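Local atomic coordinates of Lysine/ornithine decarboxylase (Selenomonas ruminantium, PDB entry 5GJO), a protein that decarboxylates both L-lysine and L-ornithine, giving cadaverine and putrescine, with pyridoxal 5'-phosphate as cofactor, and works as a homodimer. Residues E33-M38 / R259-T264; M2-L7 / V347-S352. The protein carries 2 engineered substitutions. All blocks are in the same frame, centred on the assembly; numbering follows the deposited sequence.

Contact 1: E33-M38 / R259-T264; sequences ENYQFM and RYMCGT. With PLP (pyridoxal-5'-phosphate), chain H.
Asn34 and Met261 mark the nearest backbone approach between helix 33-38 and the short, weakly bonded helix 259-263, whose axes pass 9.0 Å apart and run 142° from each other, closer to antiparallel than parallel. Asn34 reaches across with its amide: ND2 donates to Met261 O at 2.9 Å and to Thr264 OG1 at 3.1 Å. Met261 O lies in the plane of the Asn34 amide, while ND2 stands above the plane of the Met261 carbonyl. Both bonds are nearly straight, and OD1 accepts a hydrogen bond from Lys30 NZ, so the amide is fixed in its rotation. An alanine here would probably leave Met261 O and Thr264 OG1 without this shared donor. Helix 28-41 belongs to the outer layer of the TIM-type barrel; the short helix follows strand 252-255, and Arg259 N at its start donates to PLP O3P. Tyr260 donates from OH to Asn34 O at 2.6 Å, the acceptor lying in the ring plane at its edge; the same oxygen takes Met38 N. Phe37 crosses Tyr260 at about a right angle, while Met38 CE packs 3.8 Å from Tyr260 CD2. Met261 SD meets the edge of the Tyr35 ring, a Met-aromatic contact.

Contact 2: M2-L7 / V347-S352; sequences MKNFRL and VTEMGS. With SO4 (sulfate ion), chain E.
Asn4 and Glu349 meet where the N-terminal segment 2-7 passes the loop 347-352. Glu349 OE2 sits 3.2 Å from Asn4 CB, and the two side chains cross at about a right angle, with amide and carboxylate planes 48° apart. Farther along, Arg6 CG touches Thr348 CG2 at 4.0 Å, a light apolar contact made by the root of the arginine. A water bridges the segments: it accepts from Glu349 N at 2.8 Å and lies within hydrogen-bonding distance of Phe5 O, at 2.7 Å, and of Glu349 OE2, with more acceptors around it than it has protons to give. In Glu349 a bend at chi2 (79°) brings CD round to the side of segment 2-7. Neither segment pairs with the other as strands; this is an irregular chain end laid against the loop that follows strand 344-347 of the mixed beta sheet. The rest of Arg6 runs on extended, with CD anti to CA (chi2 164°), to a sulfate probably left from the crystallisation liquor. NH1 gives a nearly straight bond to SO4 O1 at 3.1 Å, at the guanidinium edge, and NH2 a weak one to SO4 O4. In the next shell Asn267 accepts from Leu7 N through OD1 and donates to Phe5 O through ND2, while Pro305 lies against both Thr348 and Glu349.

Overall arrangement
The chain starts with segment 2-7, one side of contact 2, and runs through helix 9-18 and strand 23-26, which joins the mixed sheet, before helix 28-41 supplies 33-38 to contact 1. After 220 residues that hold all eight parallel barrel strands, ending with 252-255, segment 259-264 closes contact 1. Strand 266-276 then carries the chain into the mixed sheet, and 347-352 closes contact 2, so contact 1 is nested inside the larger loop. Their centres are 11 Å apart and they touch directly: Arg259 O probably bonds to Ser352 OG, and Thr264 O to Phe5 N. Together they tie the chain start and the mixed sheet to the short helix at the cofactor phosphate and, through it, to helix 28-41.

Contact 1: E33-M38 / R259-T264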
loop_
_atom_site.group_PDB
_atom_site.type_symbol
_atom_site.label_atom_id
_atom_site.label_comp_id
_atom_site.label_asym_id
_atom_site.label_seq_id
_atom_site.Cartn_x
_atom_site.Cartn_y
_atom_site.Cartn_z
ATOM N N GLU A 33 26.358 -12.557 -1.126
ATOM C CA GLU A 33 27.108 -12.283 -2.290
ATOM C C GLU A 33 27.038 -10.792 -2.678
ATOM O O GLU A 33 28.072 -10.169 -3.105
ATOM C CB GLU A 33 26.647 -13.145 -3.445
ATOM C CG GLU A 33 27.308 -12.899 -4.764
ATOM C CD GLU A 33 26.695 -13.825 -5.846
ATOM O OE1 GLU A 33 27.023 -15.015 -5.774
ATOM O OE2 GLU A 33 25.901 -13.370 -6.734
ATOM N N ASN A 34 25.820 -10.243 -2.598
ATOM C CA ASN A 34 25.672 -8.802 -2.876
ATOM C C ASN A 34 26.461 -7.910 -1.879
ATOM O O ASN A 34 27.076 -6.896 -2.295
ATOM C CB ASN A 34 24.191 -8.394 -2.858
ATOM C CG ASN A 34 23.426 -8.951 -4.042
ATOM O OD1 ASN A 34 24.021 -9.300 -5.075
ATOM N ND2 ASN A 34 22.080 -8.890 -3.958
ATOM N N TYR A 35 26.457 -8.253 -0.601
ATOM C CA TYR A 35 27.200 -7.506 0.378
ATOM C C TYR A 35 28.682 -7.606 0.043
ATOM O O TYR A 35 29.406 -6.619 0.025
ATOM C CB TYR A 35 26.905 -8.059 1.797
ATOM C CG TYR A 35 27.529 -7.255 2.882
ATOM C CD1 TYR A 35 26.882 -6.128 3.413
ATOM C CD2 TYR A 35 28.802 -7.554 3.325
ATOM C CE1 TYR A 35 27.459 -5.397 4.421
ATOM C CE2 TYR A 35 29.407 -6.818 4.333
ATOM C CZ TYR A 35 28.745 -5.733 4.875
ATOM O OH TYR A 35 29.288 -4.956 5.893
ATOM N N GLN A 36 29.166 -8.798 -0.200
ATOM C CA GLN A 36 30.598 -8.955 -0.502
ATOM C C GLN A 36 31.034 -8.278 -1.777
ATOM O O GLN A 36 32.140 -7.764 -1.823
ATOM C CB GLN A 36 31.022 -10.423 -0.521
ATOM C CG GLN A 36 30.904 -11.049 0.882
ATOM C CD GLN A 36 31.635 -10.308 2.075
ATOM O OE1 GLN A 36 32.586 -9.495 1.914
ATOM N NE2 GLN A 36 31.155 -10.582 3.283
ATOM N N PHE A 37 30.214 -8.297 -2.811
ATOM C CA PHE A 37 30.516 -7.602 -4.032
ATOM C C PHE A 37 30.702 -6.092 -3.746
ATOM O O PHE A 37 31.590 -5.476 -4.292
ATOM C CB PHE A 37 29.374 -7.813 -5.016
ATOM C CG PHE A 37 29.530 -7.166 -6.360
ATOM C CD1 PHE A 37 29.090 -5.890 -6.562
ATOM C CD2 PHE A 37 30.007 -7.895 -7.449
ATOM C CE1 PHE A 37 29.164 -5.297 -7.819
ATOM C CE2 PHE A 37 30.044 -7.325 -8.723
ATOM C CZ PHE A 37 29.618 -6.017 -8.899
ATOM N N MET A 38 29.835 -5.521 -2.939
ATOM C CA MET A 38 29.948 -4.075 -2.591
ATOM C C MET A 38 31.230 -3.816 -1.789
ATOM O O MET A 38 31.914 -2.843 -2.002
ATOM C CB MET A 38 28.721 -3.550 -1.823
ATOM C CG MET A 38 28.839 -2.095 -1.508
ATOM S SD MET A 38 27.214 -1.427 -1.004
ATOM C CE MET A 38 26.571 -1.214 -2.626
ATOM N N ARG A 259 17.878 -0.836 -2.067
ATOM C CA ARG A 259 17.386 -1.669 -3.191
ATOM C C ARG A 259 18.338 -2.769 -3.599
ATOM O O ARG A 259 17.943 -3.914 -3.857
ATOM C CB ARG A 259 17.101 -0.771 -4.413
ATOM C CG ARG A 259 16.263 -1.465 -5.472
ATOM C CD ARG A 259 16.210 -0.561 -6.695
ATOM N NE ARG A 259 15.503 0.685 -6.452
ATOM C CZ ARG A 259 14.198 0.849 -6.416
ATOM N NH1 ARG A 259 13.356 -0.148 -6.645
ATOM N NH2 ARG A 259 13.714 2.080 -6.216
ATOM N N TYR A 260 19.592 -2.403 -3.686
ATOM C CA TYR A 260 20.609 -3.275 -4.243
ATOM C C TYR A 260 20.806 -4.554 -3.405
ATOM O O TYR A 260 21.067 -5.592 -3.939
ATOM C CB TYR A 260 21.939 -2.507 -4.442
ATOM C CG TYR A 260 23.149 -3.402 -4.535
ATOM C CD1 TYR A 260 23.539 -3.966 -5.725
ATOM C CD2 TYR A 260 23.840 -3.752 -3.402
ATOM C CE1 TYR A 260 24.625 -4.825 -5.784
ATOM C CE2 TYR A 260 24.923 -4.612 -3.453
ATOM C CZ TYR A 260 25.315 -5.142 -4.647
ATOM O OH TYR A 260 26.374 -5.999 -4.681
ATOM N N MET A 261 20.753 -4.428 -2.088
ATOM C CA MET A 261 21.220 -5.509 -1.229
ATOM C C MET A 261 20.369 -6.773 -1.424
ATOM O O MET A 261 20.949 -7.852 -1.498
ATOM C CB MET A 261 21.244 -5.079 0.243
ATOM C CG MET A 261 22.122 -5.934 1.139
ATOM S SD MET A 261 23.847 -5.867 0.618
ATOM C CE MET A 261 24.324 -4.189 1.029
ATOM N N CYS A 262 19.041 -6.639 -1.534
ATOM C CA CYS A 262 18.181 -7.830 -1.646
ATOM C C CYS A 262 17.414 -7.909 -2.943
ATOM O O CYS A 262 16.689 -8.868 -3.136
ATOM C CB CYS A 262 17.216 -7.909 -0.476
ATOM S SG CYS A 262 17.947 -7.607 1.128
ATOM N N GLY A 263 17.473 -6.873 -3.804
ATOM C CA GLY A 263 16.600 -6.840 -4.943
ATOM C C GLY A 263 16.692 -8.079 -5.789
ATOM O O GLY A 263 15.658 -8.676 -6.185
ATOM N N THR A 264 17.917 -8.487 -6.025
ATOM C CA THR A 264 18.191 -9.641 -6.885
ATOM C C THR A 264 18.273 -10.983 -6.068
ATOM O O THR A 264 18.706 -11.992 -6.587
ATOM C CB THR A 264 19.536 -9.520 -7.574
ATOM O OG1 THR A 264 20.516 -9.129 -6.632
ATOM C CG2 THR A 264 19.400 -8.435 -8.673
HETATM N N1 PLP H . 19.133 5.714 2.721
HETATM C C2 PLP H . 18.199 6.696 2.731
HETATM C C2A PLP H . 18.323 7.839 3.703
HETATM C C3 PLP H . 17.055 6.647 1.787
HETATM O O3 PLP H . 16.104 7.623 1.778
HETATM C C4 PLP H . 16.986 5.500 0.855
HETATM C C4A PLP H . 15.883 5.364 -0.123
HETATM O O4A PLP H . 14.815 5.914 0.082
HETATM C C5 PLP H . 18.071 4.492 0.945
HETATM C C6 PLP H . 19.087 4.665 1.882
HETATM C C5A PLP H . 18.072 3.291 0.028
HETATM O O4P PLP H . 17.946 3.725 -1.324
HETATM P P PLP H . 18.149 2.687 -2.538
HETATM O O1P PLP H . 19.584 2.239 -2.396
HETATM O O2P PLP H . 17.873 3.511 -3.772
HETATM O O3P PLP H . 17.129 1.607 -2.267
#

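Contact 2: M2-L7 / V347-S352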
loop_
_atom_site.group_PDB
_atom_site.type_symbol
_atom_site.label_atom_id
_atom_site.label_comp_id
_atom_site.label_asym_id
_atom_site.label_seq_id
_atom_site.Cartn_x
_atom_site.Cartn_y
_atom_site.Cartn_z
ATOM N N MET A 2 27.889 -11.354 -11.799
ATOM C CA MET A 2 27.018 -11.984 -10.754
ATOM C C MET A 2 25.683 -12.562 -11.361
ATOM O O MET A 2 25.077 -11.963 -12.269
ATOM C CB MET A 2 26.682 -10.996 -9.614
ATOM C CG MET A 2 27.698 -10.820 -8.504
ATOM S SD MET A 2 26.877 -9.921 -7.117
ATOM C CE MET A 2 26.370 -8.333 -7.874
ATOM N N LYS A 3 25.259 -13.725 -10.865
ATOM C CA LYS A 3 23.974 -14.366 -11.271
ATOM C C LYS A 3 22.829 -13.924 -10.332
ATOM O O LYS A 3 22.972 -14.069 -9.136
ATOM C CB LYS A 3 24.128 -15.883 -11.191
ATOM C CG LYS A 3 23.033 -16.673 -11.891
ATOM C CD LYS A 3 23.381 -17.067 -13.343
ATOM C CE LYS A 3 24.117 -18.409 -13.386
ATOM N NZ LYS A 3 24.251 -18.929 -14.773
ATOM N N ASN A 4 21.687 -13.490 -10.863
ATOM C CA ASN A 4 20.554 -13.163 -10.036
ATOM C C ASN A 4 19.957 -14.440 -9.428
ATOM O O ASN A 4 20.099 -15.491 -10.029
ATOM C CB ASN A 4 19.488 -12.452 -10.853
ATOM C CG ASN A 4 19.970 -11.140 -11.420
ATOM O OD1 ASN A 4 20.791 -10.478 -10.848
ATOM N ND2 ASN A 4 19.523 -10.854 -12.630
ATOM N N PHE A 5 19.320 -14.392 -8.251
ATOM C CA PHE A 5 18.724 -15.607 -7.708
ATOM C C PHE A 5 17.452 -15.886 -8.521
ATOM O O PHE A 5 16.592 -14.984 -8.779
ATOM C CB PHE A 5 18.367 -15.373 -6.232
ATOM C CG PHE A 5 17.587 -16.481 -5.623
ATOM C CD1 PHE A 5 18.118 -17.737 -5.573
ATOM C CD2 PHE A 5 16.260 -16.283 -5.143
ATOM C CE1 PHE A 5 17.396 -18.786 -5.006
ATOM C CE2 PHE A 5 15.555 -17.322 -4.579
ATOM C CZ PHE A 5 16.119 -18.566 -4.498
ATOM N N ARG A 6 17.317 -17.119 -8.979
ATOM C CA ARG A 6 16.156 -17.508 -9.742
ATOM C C ARG A 6 15.839 -18.945 -9.448
ATOM O O ARG A 6 16.681 -19.850 -9.694
ATOM C CB ARG A 6 16.485 -17.417 -11.232
ATOM C CG ARG A 6 15.305 -17.888 -12.074
ATOM C CD ARG A 6 15.394 -17.480 -13.566
ATOM N NE ARG A 6 14.290 -18.122 -14.312
ATOM C CZ ARG A 6 13.943 -17.824 -15.563
ATOM N NH1 ARG A 6 14.605 -16.909 -16.220
ATOM N NH2 ARG A 6 12.926 -18.488 -16.151
ATOM N N LEU A 7 14.618 -19.202 -9.066
ATOM C CA LEU A 7 14.170 -20.541 -8.891
ATOM C C LEU A 7 14.001 -21.239 -10.235
ATOM O O LEU A 7 13.517 -20.666 -11.171
ATOM C CB LEU A 7 12.817 -20.559 -8.158
ATOM C CG LEU A 7 12.851 -20.054 -6.706
ATOM C CD1 LEU A 7 11.466 -19.817 -6.231
ATOM C CD2 LEU A 7 13.644 -20.933 -5.748
ATOM N N VAL A 347 8.055 -14.564 -10.440
ATOM C CA VAL A 347 8.519 -13.228 -10.645
ATOM C C VAL A 347 9.884 -13.056 -9.957
ATOM O O VAL A 347 10.033 -13.346 -8.727
ATOM C CB VAL A 347 7.545 -12.151 -10.113
ATOM C CG1 VAL A 347 7.998 -10.753 -10.512
ATOM C CG2 VAL A 347 6.179 -12.400 -10.681
ATOM N N THR A 348 10.874 -12.621 -10.722
ATOM C CA THR A 348 12.296 -12.548 -10.250
ATOM C C THR A 348 12.614 -11.109 -9.829
ATOM O O THR A 348 11.807 -10.215 -10.126
ATOM C CB THR A 348 13.337 -13.122 -11.231
ATOM O OG1 THR A 348 13.221 -12.483 -12.548
ATOM C CG2 THR A 348 13.135 -14.582 -11.320
ATOM N N GLU A 349 13.757 -10.884 -9.183
ATOM C CA GLU A 349 14.193 -9.542 -8.802
ATOM C C GLU A 349 13.066 -8.786 -8.062
ATOM O O GLU A 349 12.794 -7.596 -8.371
ATOM C CB GLU A 349 14.714 -8.743 -10.020
ATOM C CG GLU A 349 16.024 -9.353 -10.630
ATOM C CD GLU A 349 15.782 -10.553 -11.500
ATOM O OE1 GLU A 349 14.975 -10.513 -12.442
ATOM O OE2 GLU A 349 16.393 -11.606 -11.264
ATOM N N MET A 350 12.504 -9.464 -7.076
ATOM C CA MET A 350 11.387 -8.972 -6.303
ATOM C C MET A 350 11.709 -8.606 -4.852
ATOM O O MET A 350 10.845 -8.517 -4.043
ATOM C CB MET A 350 10.225 -9.950 -6.400
ATOM C CG MET A 350 9.148 -9.491 -7.351
ATOM S SD MET A 350 7.571 -9.474 -6.562
ATOM C CE MET A 350 6.460 -8.581 -7.635
ATOM N N GLY A 351 12.979 -8.406 -4.561
ATOM C CA GLY A 351 13.421 -8.261 -3.236
ATOM C C GLY A 351 13.267 -6.898 -2.591
ATOM O O GLY A 351 13.397 -6.809 -1.332
ATOM N N SER A 352 13.051 -5.851 -3.368
ATOM C CA SER A 352 13.124 -4.496 -2.806
ATOM C C SER A 352 11.939 -3.598 -3.106
ATOM O O SER A 352 11.495 -3.529 -4.237
ATOM C CB SER A 352 14.367 -3.760 -3.267
ATOM O OG SER A 352 15.496 -4.493 -2.877
HETATM S S SO4 E . 12.188 -16.452 -19.619
HETATM O O1 SO4 E . 13.605 -16.409 -19.151
HETATM O O2 SO4 E . 11.794 -15.102 -20.082
HETATM O O3 SO4 E . 12.178 -17.490 -20.681
HETATM O O4 SO4 E . 11.153 -16.913 -18.652
HETATM O O HOH W 1 16.141 -12.297 -8.535
#